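Long-range contacts in dihydroorotase (Saccharomyces cerevisiae S288C, PDB 6L0A), which catalyses the zinc-dependent interconversion of N-carbamoyl-L-aspartate and dihydroorotate, the third step of de novo pyrimidine biosynthesis: residues C[28-33]-C[66-71]; C[83-88]-C[125-130]; C[188-193]-C[203-208]; C[207-212]-C[251-256]. All coordinates share one frame; numbering follows the deposited sequence.

In the fold
The four contacts belong to the barrel of the metallo-dependent hydrolase fold and follow one another along the chain, none nested in another. Interaction 1 closes first, bringing the end of helix 20-32 back to the approach to strand 69-71. Interaction 2 then spans a largely irregular connection and pairs helices 82-90 and 121-130 in the helical layer around the barrel strands. Interaction 3 closes a short loop, returning the chain from helix 184-193 to strand 205-209. Interaction 4 begins on that same strand, sharing Ala207 and Thr208, and pairs it with strand 253-255. Interactions 3 and 4 therefore touch, Ile190 packing against Phe253, whereas interactions 1 and 3 lie on opposite sides of the chain's centre.

Interaction 1: residues C[28-33]-C[66-71]; sequences PKIRDG and PKTTFL
Ile30 and Thr68 meet methyl to methyl in the close-packed half of this contact, CG2 of Ile30 lying 4.0 Å from CG2 of Thr68. With CG1 beside the backbone N and chi2 extended (167°), CD1 of Ile30 reaches the edge of the Phe70 ring, 3.9 Å from CE1. The same Thr68 methyl lies over one face of that ring, offset toward its rim, so two beta-branched side chains fit round one flat aromatic. Thr68 OG1 binds a water at 2.8 Å that accepts from Arg31 N and donates weakly to Pro28 O.

The looser, more exposed side belongs to Arg31 and Lys67. The extended lysine lays Lys67 CD over the centre of the guanidinium, 3.6 Å from Arg31 NH1; a second water accepts weakly from Arg31 NH1 and donates to Lys67 O. Arg31 NH2 and Lys67 NZ are like charges only 4.3 Å apart; the arginine is held instead by a salt bridge to Asp323 and a cation-pi contact with Trp361.

A helix end thus packs on the start of a TIM-barrel-type strand: Ile30 also touches Val15 of strand 11-15, while Phe70 packs on Ile40 of strand 37-40 and Leu61 of helix 51-64.

Interaction 2: residues C[83-88]-C[125-130]; sequences DLIHEA and KAMQEE
His86 reaches from its helix to the carboxylates of Glu129 and Glu130 and to the methyl of Ala126. With CG anti to its own carbonyl carbon (chi1 -72°), the ring is set beside the second helix. His86 CB lies 3.6 Å from OE2 of Glu130, and CG is close to the same oxygen. At ND1 the approach becomes a short, nearly straight hydrogen bond, His86 ND1 donating to Glu130 OE2 at 2.5 Å. The acceptor lies in the ring plane and uses its anti lone pair, while the carboxylate plane is turned 67° from the ring; the bend of the Glu130 chain at chi2 helps bring CD round toward the imidazole.

Helices 83-88 and 125-130 run almost parallel, their axes 8.9 Å apart at a crossing of -21°, as neighbours in the outer helical layer of a TIM-barrel-type fold. The small Ala126 suits this interface because its CB can sit 3.8 Å from Ile85 CG2, and that isoleucine branch also meets Met127 CG at 4.0 Å.

Farther round the imidazole, His86 CD2 lies at 4.0 Å from Ala126 CB. His86 NE2 is 3.6 Å from Ala126 CB, which approaches the ring obliquely. At the ring edge His86 CE1 faces Glu129 OE1, 3.1 Å away and near the ring plane; NE2 is near this oxygen too, but the angle is too poor for a hydrogen bond. Two carboxylates at the ring edge would tend to stabilise a protonated histidine. Glu130 OE2 also accepts a hydrogen bond from Gln90 NE2, later in the first helix.

Interaction 3: residues C[188-193]-C[203-208]; sequences KTIEDI and VKVAAT
Ile190 and Ile193 reach Val205 with the same chi1 setting, CG1 anti to the carbonyl carbon (-60° in Ile190), and differ at chi2: CD1 of Ile190 is bent back (-63°), whereas in Ile193 it is extended (-179°). CG2 stands anti to the backbone N in both, but in Ile193 it is the branch nearest Val205. Val205 presents both of its methyls, CG1 to the end of Ile190 and CG2 to Ile193.

The atoms interlock as a mainly apolar patch. Ile190 CD1 sits 3.9 Å from Val205 CG1, the two side chains crossing obliquely, while one bond nearer the helix Ile190 CG1 lies 3.9 Å from Ala207 CB. Ile193 meets Val205 at about a right angle: its CG2 is 3.7 Å from Val205 CB and 4.0 Å from Val205 CG2, and its CD1 comes within 4.1 Å of Val205 CG1. The beta-branched residues give broad, stiff surfaces, and the short side chain of Ala207 leaves room for the isoleucine above it. Ala206 points its CB away from the helix, and it touches Phe254 and Phe311.

The polar backbone at the edge of the patch is tied by Asn194, whose ND2 bonds both Ile190 O and Val205 O, joining the end of the helix to the start of the strand. His168 of helix 156-170 also touches Ile193 and Val205.

The helix runs roughly antiparallel to strand 205-208, with their axes 8.5 Å apart, as expected where strand 175-178, helix 184-193 and strand 205-209 form the beta-alpha-beta crossover of a TIM-barrel hydrolase.

Interaction 4: residues C[207-212]-C[251-256]; sequences ATLTAH and PYFFFG
Tyr252 opens the pairing, its O accepting from Ala207 N at 3.0 Å. Phe253, opposite Ala207, brings its ring edge to the alanine, CD1 4.0 Å from Ala207 CB. Phe254 is bonded through both its N-H and its C=O, as in a parallel pair: its N donates to Ala207 O at 3.2 Å, and its O accepts from Leu209 N at 3.0 Å. On the opposite face from Phe253, its CG stands between the backbone N and the carbonyl carbon (chi1 50°), and Phe254 CE2 lies 3.6 Å from Thr208 CG2, suiting a methyl-bearing threonine. Phe255 turns back to the Phe253 face, where CD1 lies 3.5 Å from Leu209 O and the ring edge meets Ala211 N. Gly256 N donates to Leu209 O at 3.1 Å, from above the carbonyl plane; lacking a side chain, it can draw close to Thr208 CB. A water 2.7 Å from Gly256 O bridges to Thr208 OG1, also bound by Glu179 and His180.

Thr210 and Gly256 come close to the zinc ligands His180 and His14, respectively. Strand 205-209 lies between 253-255 and 175-178, bonded to the latter through Thr208 and Leu178. Helices 184-193, 283-293 and 300-312 pack on Phe253, Phe255 and Phe254 in turn.

Interaction 1: residues C[28-33]-C[66-71]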
loop_
_atom_site.group_PDB
_atom_site.type_symbol
_atom_site.label_atom_id
_atom_site.label_comp_id
_atom_site.label_asym_id
_atom_site.label_seq_id
_atom_site.Cartn_x
_atom_site.Cartn_y
_atom_site.Cartn_z
ATOM N N PRO C 28 -22.125 -17.203 12.963
ATOM C CA PRO C 28 -22.470 -18.476 12.304
ATOM C C PRO C 28 -21.521 -18.857 11.182
ATOM O O PRO C 28 -21.417 -20.049 10.862
ATOM C CB PRO C 28 -23.894 -18.231 11.779
ATOM C CG PRO C 28 -24.436 -17.117 12.611
ATOM C CD PRO C 28 -23.231 -16.231 12.882
ATOM N N LYS C 29 -20.827 -17.890 10.567
ATOM C CA LYS C 29 -19.923 -18.206 9.469
ATOM C C LYS C 29 -18.661 -18.929 9.919
ATOM O O LYS C 29 -17.945 -19.472 9.068
ATOM C CB LYS C 29 -19.533 -16.926 8.715
ATOM C CG LYS C 29 -20.722 -16.053 8.334
ATOM C CD LYS C 29 -21.558 -16.757 7.270
ATOM C CE LYS C 29 -22.606 -15.823 6.682
ATOM N NZ LYS C 29 -23.631 -15.475 7.700
ATOM N N ILE C 30 -18.349 -18.934 11.220
ATOM C CA ILE C 30 -17.239 -19.752 11.694
ATOM C C ILE C 30 -17.470 -21.204 11.298
ATOM O O ILE C 30 -16.643 -21.821 10.615
ATOM C CB ILE C 30 -17.060 -19.589 13.215
ATOM C CG1 ILE C 30 -16.776 -18.116 13.563
ATOM C CG2 ILE C 30 -15.946 -20.496 13.712
ATOM C CD1 ILE C 30 -16.881 -17.768 15.057
ATOM N N ARG C 31 -18.633 -21.747 11.665
ATOM C CA ARG C 31 -18.968 -23.114 11.270
ATOM C C ARG C 31 -19.068 -23.255 9.755
ATOM O O ARG C 31 -18.553 -24.223 9.185
ATOM C CB ARG C 31 -20.274 -23.555 11.933
ATOM C CG ARG C 31 -20.469 -25.080 11.875
ATOM C CD ARG C 31 -21.681 -25.526 12.665
ATOM N NE ARG C 31 -22.231 -26.774 12.141
ATOM C CZ ARG C 31 -21.942 -27.986 12.607
ATOM N NH1 ARG C 31 -21.109 -28.145 13.627
ATOM N NH2 ARG C 31 -22.507 -29.048 12.055
ATOM N N ASP C 32 -19.707 -22.291 9.082
ATOM C CA ASP C 32 -19.916 -22.410 7.639
ATOM C C ASP C 32 -18.596 -22.492 6.888
ATOM O O ASP C 32 -18.488 -23.207 5.884
ATOM C CB ASP C 32 -20.753 -21.238 7.126
ATOM C CG ASP C 32 -22.166 -21.246 7.677
ATOM O OD1 ASP C 32 -22.553 -22.238 8.327
ATOM O OD2 ASP C 32 -22.887 -20.255 7.463
ATOM N N GLY C 33 -17.578 -21.762 7.356
ATOM C CA GLY C 33 -16.250 -21.831 6.791
ATOM C C GLY C 33 -15.426 -23.039 7.170
ATOM O O GLY C 33 -14.287 -23.167 6.714
ATOM N N PRO C 66 -24.377 -22.530 18.654
ATOM C CA PRO C 66 -24.260 -23.497 19.756
ATOM C C PRO C 66 -23.284 -24.627 19.488
ATOM O O PRO C 66 -22.875 -25.291 20.446
ATOM C CB PRO C 66 -25.697 -24.020 19.927
ATOM C CG PRO C 66 -26.567 -22.964 19.313
ATOM C CD PRO C 66 -25.759 -22.415 18.160
ATOM N N LYS C 67 -22.884 -24.879 18.240
ATOM C CA LYS C 67 -21.960 -25.969 17.958
ATOM C C LYS C 67 -20.508 -25.521 17.832
ATOM O O LYS C 67 -19.636 -26.358 17.580
ATOM C CB LYS C 67 -22.386 -26.708 16.684
ATOM C CG LYS C 67 -23.843 -27.175 16.724
ATOM C CD LYS C 67 -24.231 -27.929 15.458
ATOM C CE LYS C 67 -25.725 -28.256 15.468
ATOM N NZ LYS C 67 -26.129 -29.091 14.303
ATOM N N THR C 68 -20.228 -24.234 18.005
ATOM C CA THR C 68 -18.875 -23.699 17.904
ATOM C C THR C 68 -18.236 -23.619 19.286
ATOM O O THR C 68 -18.876 -23.210 20.256
ATOM C CB THR C 68 -18.914 -22.319 17.251
ATOM O OG1 THR C 68 -19.460 -22.461 15.936
ATOM C CG2 THR C 68 -17.529 -21.715 17.154
ATOM N N THR C 69 -16.980 -24.038 19.372
ATOM C CA THR C 69 -16.227 -23.999 20.621
ATOM C C THR C 69 -15.465 -22.684 20.689
ATOM O O THR C 69 -14.640 -22.407 19.817
ATOM C CB THR C 69 -15.271 -25.183 20.691
ATOM O OG1 THR C 69 -16.047 -26.395 20.730
ATOM C CG2 THR C 69 -14.365 -25.082 21.919
ATOM N N PHE C 70 -15.737 -21.884 21.719
ATOM C CA PHE C 70 -15.217 -20.523 21.826
ATOM C C PHE C 70 -14.157 -20.463 22.916
ATOM O O PHE C 70 -14.445 -20.770 24.076
ATOM C CB PHE C 70 -16.340 -19.539 22.139
ATOM C CG PHE C 70 -17.268 -19.307 20.995
ATOM C CD1 PHE C 70 -16.836 -18.620 19.873
ATOM C CD2 PHE C 70 -18.567 -19.798 21.022
ATOM C CE1 PHE C 70 -17.677 -18.407 18.799
ATOM C CE2 PHE C 70 -19.425 -19.598 19.940
ATOM C CZ PHE C 70 -18.983 -18.899 18.828
ATOM N N LEU C 71 -12.942 -20.069 22.543
ATOM C CA LEU C 71 -11.867 -19.778 23.485
ATOM C C LEU C 71 -11.685 -18.266 23.522
ATOM O O LEU C 71 -11.595 -17.634 22.468
ATOM C CB LEU C 71 -10.572 -20.461 23.067
ATOM C CG LEU C 71 -10.637 -21.963 22.776
ATOM C CD1 LEU C 71 -9.280 -22.462 22.264
ATOM C CD2 LEU C 71 -11.099 -22.744 24.014
HETATM O O HOH W 1 -20.408 -20.826 13.844
HETATM O O HOH W 2 -18.805 -27.262 15.138
#

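Interaction 2: residues C[83-88]-C[125-130]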
loop_
_atom_site.group_PDB
_atom_site.type_symbol
_atom_site.label_atom_id
_atom_site.label_comp_id
_atom_site.label_asym_id
_atom_site.label_seq_id
_atom_site.Cartn_x
_atom_site.Cartn_y
_atom_site.Cartn_z
ATOM N N ASP C 83 -4.269 -9.915 39.774
ATOM C CA ASP C 83 -5.346 -10.614 40.467
ATOM C C ASP C 83 -6.468 -10.970 39.498
ATOM O O ASP C 83 -7.030 -12.070 39.566
ATOM C CB ASP C 83 -5.858 -9.762 41.629
ATOM C CG ASP C 83 -4.813 -9.594 42.729
ATOM O OD1 ASP C 83 -4.927 -10.285 43.766
ATOM O OD2 ASP C 83 -3.868 -8.785 42.553
ATOM N N LEU C 84 -6.772 -10.070 38.554
ATOM C CA LEU C 84 -7.812 -10.351 37.567
ATOM C C LEU C 84 -7.396 -11.479 36.631
ATOM O O LEU C 84 -8.235 -12.280 36.206
ATOM C CB LEU C 84 -8.136 -9.087 36.777
ATOM C CG LEU C 84 -9.063 -9.287 35.578
ATOM C CD1 LEU C 84 -10.367 -9.969 36.006
ATOM C CD2 LEU C 84 -9.344 -7.968 34.880
ATOM N N ILE C 85 -6.107 -11.554 36.293
ATOM C CA ILE C 85 -5.606 -12.675 35.501
ATOM C C ILE C 85 -5.835 -13.994 36.236
ATOM O O ILE C 85 -6.351 -14.965 35.669
ATOM C CB ILE C 85 -4.114 -12.468 35.174
ATOM C CG1 ILE C 85 -3.915 -11.209 34.325
ATOM C CG2 ILE C 85 -3.526 -13.718 34.514
ATOM C CD1 ILE C 85 -4.495 -11.311 32.906
ATOM N N HIS C 86 -5.439 -14.049 37.512
ATOM C CA HIS C 86 -5.656 -15.252 38.310
ATOM C C HIS C 86 -7.143 -15.583 38.415
ATOM O O HIS C 86 -7.545 -16.741 38.258
ATOM C CB HIS C 86 -5.046 -15.068 39.705
ATOM C CG HIS C 86 -3.546 -15.093 39.720
ATOM N ND1 HIS C 86 -2.818 -16.229 39.449
ATOM C CD2 HIS C 86 -2.642 -14.118 39.978
ATOM C CE1 HIS C 86 -1.528 -15.955 39.537
ATOM N NE2 HIS C 86 -1.395 -14.678 39.851
ATOM N N GLU C 87 -7.970 -14.570 38.678
ATOM C CA GLU C 87 -9.407 -14.781 38.820
ATOM C C GLU C 87 -10.020 -15.331 37.534
ATOM O O GLU C 87 -10.748 -16.333 37.557
ATOM C CB GLU C 87 -10.072 -13.466 39.219
ATOM C CG GLU C 87 -11.571 -13.544 39.396
ATOM C CD GLU C 87 -12.176 -12.213 39.820
ATOM O OE1 GLU C 87 -11.996 -11.215 39.087
ATOM O OE2 GLU C 87 -12.836 -12.163 40.882
ATOM N N ALA C 88 -9.740 -14.682 36.397
ATOM C CA ALA C 88 -10.304 -15.128 35.124
ATOM C C ALA C 88 -9.807 -16.515 34.754
ATOM O O ALA C 88 -10.564 -17.332 34.220
ATOM C CB ALA C 88 -9.958 -14.132 34.016
ATOM N N LYS C 125 3.851 -12.465 34.499
ATOM C CA LYS C 125 4.146 -13.437 35.545
ATOM C C LYS C 125 2.889 -14.189 35.959
ATOM O O LYS C 125 2.912 -15.416 36.117
ATOM C CB LYS C 125 4.789 -12.737 36.749
ATOM C CG LYS C 125 5.493 -13.663 37.764
ATOM C CD LYS C 125 6.295 -14.813 37.112
ATOM C CE LYS C 125 7.434 -14.358 36.181
ATOM N NZ LYS C 125 8.562 -13.617 36.824
ATOM N N ALA C 126 1.771 -13.473 36.113
ATOM C CA ALA C 126 0.511 -14.132 36.457
ATOM C C ALA C 126 0.050 -15.056 35.334
ATOM O O ALA C 126 -0.365 -16.195 35.584
ATOM C CB ALA C 126 -0.556 -13.082 36.776
ATOM N N MET C 127 0.132 -14.592 34.082
ATOM C CA MET C 127 -0.208 -15.461 32.958
ATOM C C MET C 127 0.635 -16.728 32.955
ATOM O O MET C 127 0.121 -17.826 32.700
ATOM C CB MET C 127 -0.024 -14.712 31.637
ATOM C CG MET C 127 -1.016 -13.593 31.444
ATOM S SD MET C 127 -0.665 -12.675 29.935
ATOM C CE MET C 127 -1.033 -13.969 28.741
ATOM N N GLN C 128 1.943 -16.590 33.197
ATOM C CA GLN C 128 2.833 -17.749 33.176
ATOM C C GLN C 128 2.421 -18.768 34.234
ATOM O O GLN C 128 2.373 -19.976 33.967
ATOM C CB GLN C 128 4.280 -17.294 33.387
ATOM C CG GLN C 128 5.332 -18.392 33.222
ATOM C CD GLN C 128 6.759 -17.849 33.244
ATOM O OE1 GLN C 128 7.551 -18.105 32.327
ATOM N NE2 GLN C 128 7.094 -17.100 34.293
ATOM N N GLU C 129 2.096 -18.293 35.432
ATOM C CA GLU C 129 1.671 -19.198 36.493
ATOM C C GLU C 129 0.353 -19.889 36.161
ATOM O O GLU C 129 0.104 -21.003 36.635
ATOM C CB GLU C 129 1.545 -18.432 37.805
ATOM C CG GLU C 129 2.864 -17.950 38.371
ATOM C CD GLU C 129 2.675 -16.935 39.480
ATOM O OE1 GLU C 129 1.509 -16.601 39.792
ATOM O OE2 GLU C 129 3.689 -16.466 40.039
ATOM N N GLU C 130 -0.500 -19.261 35.356
ATOM C CA GLU C 130 -1.810 -19.824 35.053
ATOM C C GLU C 130 -1.838 -20.578 33.731
ATOM O O GLU C 130 -2.904 -21.058 33.332
ATOM C CB GLU C 130 -2.877 -18.720 35.047
ATOM C CG GLU C 130 -3.067 -17.990 36.378
ATOM C CD GLU C 130 -3.810 -18.816 37.427
ATOM O OE1 GLU C 130 -4.208 -19.970 37.135
ATOM O OE2 GLU C 130 -3.992 -18.305 38.553
#

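Interaction 3: residues C[188-193]-C[203-208]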
loop_
_atom_site.group_PDB
_atom_site.type_symbol
_atom_site.label_atom_id
_atom_site.label_comp_id
_atom_site.label_asym_id
_atom_site.label_seq_id
_atom_site.Cartn_x
_atom_site.Cartn_y
_atom_site.Cartn_z
ATOM N N LYS C 188 12.039 -17.036 10.080
ATOM C CA LYS C 188 13.359 -17.485 10.520
ATOM C C LYS C 188 13.492 -17.426 12.035
ATOM O O LYS C 188 14.095 -18.313 12.650
ATOM C CB LYS C 188 14.453 -16.630 9.888
ATOM C CG LYS C 188 14.731 -16.896 8.442
ATOM C CD LYS C 188 16.047 -16.221 8.095
ATOM C CE LYS C 188 16.224 -16.077 6.621
ATOM N NZ LYS C 188 17.508 -15.379 6.339
ATOM N N THR C 189 12.959 -16.377 12.656
ATOM C CA THR C 189 13.085 -16.250 14.104
ATOM C C THR C 189 12.268 -17.316 14.829
ATOM O O THR C 189 12.761 -17.928 15.789
ATOM C CB THR C 189 12.679 -14.844 14.541
ATOM O OG1 THR C 189 13.682 -13.921 14.105
ATOM C CG2 THR C 189 12.550 -14.753 16.073
ATOM N N ILE C 190 11.031 -17.570 14.378
ATOM C CA ILE C 190 10.231 -18.643 14.973
ATOM C C ILE C 190 10.923 -19.986 14.775
ATOM O O ILE C 190 10.925 -20.841 15.668
ATOM C CB ILE C 190 8.808 -18.655 14.383
ATOM C CG1 ILE C 190 8.105 -17.323 14.657
ATOM C CG2 ILE C 190 7.985 -19.828 14.945
ATOM C CD1 ILE C 190 7.912 -17.040 16.132
ATOM N N GLU C 191 11.528 -20.190 13.603
ATOM C CA GLU C 191 12.205 -21.456 13.340
ATOM C C GLU C 191 13.393 -21.645 14.276
ATOM O O GLU C 191 13.608 -22.740 14.813
ATOM C CB GLU C 191 12.641 -21.515 11.877
ATOM C CG GLU C 191 11.563 -22.067 10.943
ATOM C CD GLU C 191 12.035 -22.159 9.509
ATOM O OE1 GLU C 191 12.950 -21.392 9.136
ATOM O OE2 GLU C 191 11.489 -22.990 8.755
ATOM N N ASP C 192 14.142 -20.577 14.529
ATOM C CA ASP C 192 15.325 -20.693 15.365
ATOM C C ASP C 192 14.988 -20.796 16.849
ATOM O O ASP C 192 15.676 -21.510 17.586
ATOM C CB ASP C 192 16.260 -19.522 15.089
ATOM C CG ASP C 192 16.866 -19.617 13.725
ATOM O OD1 ASP C 192 17.238 -18.569 13.156
ATOM O OD2 ASP C 192 16.940 -20.760 13.201
ATOM N N ILE C 193 13.934 -20.120 17.310
ATOM C CA ILE C 193 13.451 -20.344 18.668
ATOM C C ILE C 193 13.086 -21.812 18.860
ATOM O O ILE C 193 13.264 -22.368 19.950
ATOM C CB ILE C 193 12.253 -19.411 18.957
ATOM C CG1 ILE C 193 12.725 -17.956 19.011
ATOM C CG2 ILE C 193 11.549 -19.787 20.245
ATOM C CD1 ILE C 193 11.594 -16.955 19.312
ATOM N N VAL C 203 6.661 -27.182 22.055
ATOM C CA VAL C 203 6.589 -25.834 21.496
ATOM C C VAL C 203 6.099 -24.866 22.564
ATOM O O VAL C 203 5.025 -25.051 23.145
ATOM C CB VAL C 203 5.675 -25.798 20.265
ATOM C CG1 VAL C 203 5.441 -24.341 19.823
ATOM C CG2 VAL C 203 6.266 -26.629 19.127
ATOM N N LYS C 204 6.881 -23.819 22.815
ATOM C CA LYS C 204 6.465 -22.723 23.679
ATOM C C LYS C 204 6.148 -21.447 22.917
ATOM O O LYS C 204 5.310 -20.653 23.362
ATOM C CB LYS C 204 7.557 -22.409 24.709
ATOM C CG LYS C 204 7.708 -23.444 25.813
ATOM C CD LYS C 204 6.578 -23.352 26.824
ATOM C CE LYS C 204 6.805 -24.316 27.981
ATOM N NZ LYS C 204 5.514 -24.732 28.595
ATOM N N VAL C 205 6.831 -21.212 21.807
ATOM C CA VAL C 205 6.631 -20.020 20.997
ATOM C C VAL C 205 6.166 -20.488 19.634
ATOM O O VAL C 205 6.889 -21.213 18.940
ATOM C CB VAL C 205 7.911 -19.180 20.894
ATOM C CG1 VAL C 205 7.693 -18.001 19.948
ATOM C CG2 VAL C 205 8.310 -18.690 22.288
ATOM N N ALA C 206 4.944 -20.117 19.268
ATOM C CA ALA C 206 4.379 -20.481 17.983
ATOM C C ALA C 206 4.058 -19.214 17.204
ATOM O O ALA C 206 4.207 -18.098 17.702
ATOM C CB ALA C 206 3.131 -21.347 18.152
ATOM N N ALA C 207 3.633 -19.412 15.965
ATOM C CA ALA C 207 3.209 -18.328 15.096
ATOM C C ALA C 207 1.969 -18.794 14.360
ATOM O O ALA C 207 1.881 -19.962 13.967
ATOM C CB ALA C 207 4.302 -17.941 14.097
ATOM N N THR C 208 0.998 -17.906 14.208
ATOM C CA THR C 208 -0.146 -18.235 13.375
ATOM C C THR C 208 0.046 -17.628 11.989
ATOM O O THR C 208 0.745 -16.627 11.819
ATOM C CB THR C 208 -1.459 -17.756 13.995
ATOM O OG1 THR C 208 -1.382 -16.350 14.285
ATOM C CG2 THR C 208 -1.787 -18.558 15.284
#

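Interaction 4: residues C[207-212]-C[251-256]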
loop_
_atom_site.group_PDB
_atom_site.type_symbol
_atom_site.label_atom_id
_atom_site.label_comp_id
_atom_site.label_asym_id
_atom_site.label_seq_id
_atom_site.Cartn_x
_atom_site.Cartn_y
_atom_site.Cartn_z
ATOM N N ALA C 207 3.633 -19.412 15.965
ATOM C CA ALA C 207 3.209 -18.328 15.096
ATOM C C ALA C 207 1.969 -18.794 14.360
ATOM O O ALA C 207 1.881 -19.962 13.967
ATOM C CB ALA C 207 4.302 -17.941 14.097
ATOM N N THR C 208 0.998 -17.906 14.208
ATOM C CA THR C 208 -0.146 -18.235 13.375
ATOM C C THR C 208 0.046 -17.628 11.989
ATOM O O THR C 208 0.745 -16.627 11.819
ATOM C CB THR C 208 -1.459 -17.756 13.995
ATOM O OG1 THR C 208 -1.382 -16.350 14.285
ATOM C CG2 THR C 208 -1.787 -18.558 15.284
ATOM N N LEU C 209 -0.539 -18.279 10.989
ATOM C CA LEU C 209 -0.533 -17.776 9.623
ATOM C C LEU C 209 -1.969 -17.653 9.149
ATOM O O LEU C 209 -2.791 -18.537 9.403
ATOM C CB LEU C 209 0.267 -18.694 8.695
ATOM C CG LEU C 209 1.742 -18.848 9.099
ATOM C CD1 LEU C 209 2.384 -19.986 8.312
ATOM C CD2 LEU C 209 2.510 -17.541 8.883
ATOM N N THR C 210 -2.278 -16.539 8.494
ATOM C CA THR C 210 -3.615 -16.281 8.002
ATOM C C THR C 210 -3.807 -16.939 6.646
ATOM O O THR C 210 -2.858 -17.400 6.011
ATOM C CB THR C 210 -3.865 -14.788 7.838
ATOM O OG1 THR C 210 -3.054 -14.312 6.753
ATOM C CG2 THR C 210 -3.522 -14.032 9.119
ATOM N N ALA C 211 -5.056 -16.952 6.199
ATOM C CA ALA C 211 -5.328 -17.350 4.823
ATOM C C ALA C 211 -4.807 -16.306 3.845
ATOM O O ALA C 211 -4.155 -16.642 2.851
ATOM C CB ALA C 211 -6.826 -17.569 4.625
ATOM N N HIS C 212 -5.062 -15.026 4.119
ATOM C CA HIS C 212 -4.816 -14.031 3.074
ATOM C C HIS C 212 -3.328 -13.748 2.880
ATOM O O HIS C 212 -2.913 -13.388 1.774
ATOM C CB HIS C 212 -5.595 -12.744 3.351
ATOM C CG HIS C 212 -5.468 -12.218 4.749
ATOM N ND1 HIS C 212 -6.178 -12.742 5.810
ATOM C CD2 HIS C 212 -4.757 -11.181 5.247
ATOM C CE1 HIS C 212 -5.891 -12.059 6.907
ATOM N NE2 HIS C 212 -5.039 -11.099 6.589
ATOM N N PRO C 251 5.199 -28.142 14.011
ATOM C CA PRO C 251 4.133 -27.896 14.993
ATOM C C PRO C 251 4.093 -26.479 15.543
ATOM O O PRO C 251 3.191 -26.173 16.330
ATOM C CB PRO C 251 4.469 -28.898 16.107
ATOM C CG PRO C 251 5.965 -28.970 16.063
ATOM C CD PRO C 251 6.340 -28.865 14.602
ATOM N N TYR C 252 5.025 -25.601 15.165
ATOM C CA TYR C 252 5.022 -24.238 15.674
ATOM C C TYR C 252 4.442 -23.238 14.675
ATOM O O TYR C 252 4.576 -22.023 14.883
ATOM C CB TYR C 252 6.431 -23.813 16.100
ATOM C CG TYR C 252 7.566 -24.323 15.229
ATOM C CD1 TYR C 252 8.227 -25.509 15.536
ATOM C CD2 TYR C 252 7.994 -23.602 14.121
ATOM C CE1 TYR C 252 9.275 -25.969 14.754
ATOM C CE2 TYR C 252 9.043 -24.054 13.330
ATOM C CZ TYR C 252 9.680 -25.234 13.654
ATOM O OH TYR C 252 10.722 -25.684 12.869
ATOM N N PHE C 253 3.798 -23.720 13.607
ATOM C CA PHE C 253 2.999 -22.891 12.707
ATOM C C PHE C 253 1.609 -23.504 12.617
ATOM O O PHE C 253 1.480 -24.709 12.381
ATOM C CB PHE C 253 3.619 -22.798 11.298
ATOM C CG PHE C 253 5.006 -22.210 11.268
ATOM C CD1 PHE C 253 5.226 -20.894 11.634
ATOM C CD2 PHE C 253 6.090 -22.972 10.846
ATOM C CE1 PHE C 253 6.502 -20.354 11.609
ATOM C CE2 PHE C 253 7.366 -22.430 10.808
ATOM C CZ PHE C 253 7.570 -21.123 11.190
ATOM N N PHE C 254 0.569 -22.697 12.825
ATOM C CA PHE C 254 -0.782 -23.196 12.612
ATOM C C PHE C 254 -1.697 -22.040 12.238
ATOM O O PHE C 254 -1.289 -20.878 12.222
ATOM C CB PHE C 254 -1.310 -23.989 13.830
ATOM C CG PHE C 254 -1.161 -23.295 15.162
ATOM C CD1 PHE C 254 -0.081 -23.570 15.986
ATOM C CD2 PHE C 254 -2.137 -22.414 15.617
ATOM C CE1 PHE C 254 0.042 -22.963 17.233
ATOM C CE2 PHE C 254 -2.019 -21.804 16.861
ATOM C CZ PHE C 254 -0.927 -22.081 17.667
ATOM N N PHE C 255 -2.941 -22.386 11.913
ATOM C CA PHE C 255 -3.871 -21.470 11.263
ATOM C C PHE C 255 -4.498 -20.509 12.259
ATOM O O PHE C 255 -5.083 -20.932 13.262
ATOM C CB PHE C 255 -4.977 -22.265 10.572
ATOM C CG PHE C 255 -6.022 -21.425 9.892
ATOM C CD1 PHE C 255 -5.665 -20.439 8.989
ATOM C CD2 PHE C 255 -7.376 -21.658 10.133
ATOM C CE1 PHE C 255 -6.640 -19.692 8.346
ATOM C CE2 PHE C 255 -8.354 -20.921 9.488
ATOM C CZ PHE C 255 -7.981 -19.934 8.586
ATOM N N GLY C 256 -4.398 -19.215 11.963
ATOM C CA GLY C 256 -5.224 -18.214 12.619
ATOM C C GLY C 256 -5.648 -17.237 11.546
ATOM O O GLY C 256 -4.786 -16.590 10.946
HETATM O O HOH W 3 -3.340 -14.965 12.534
#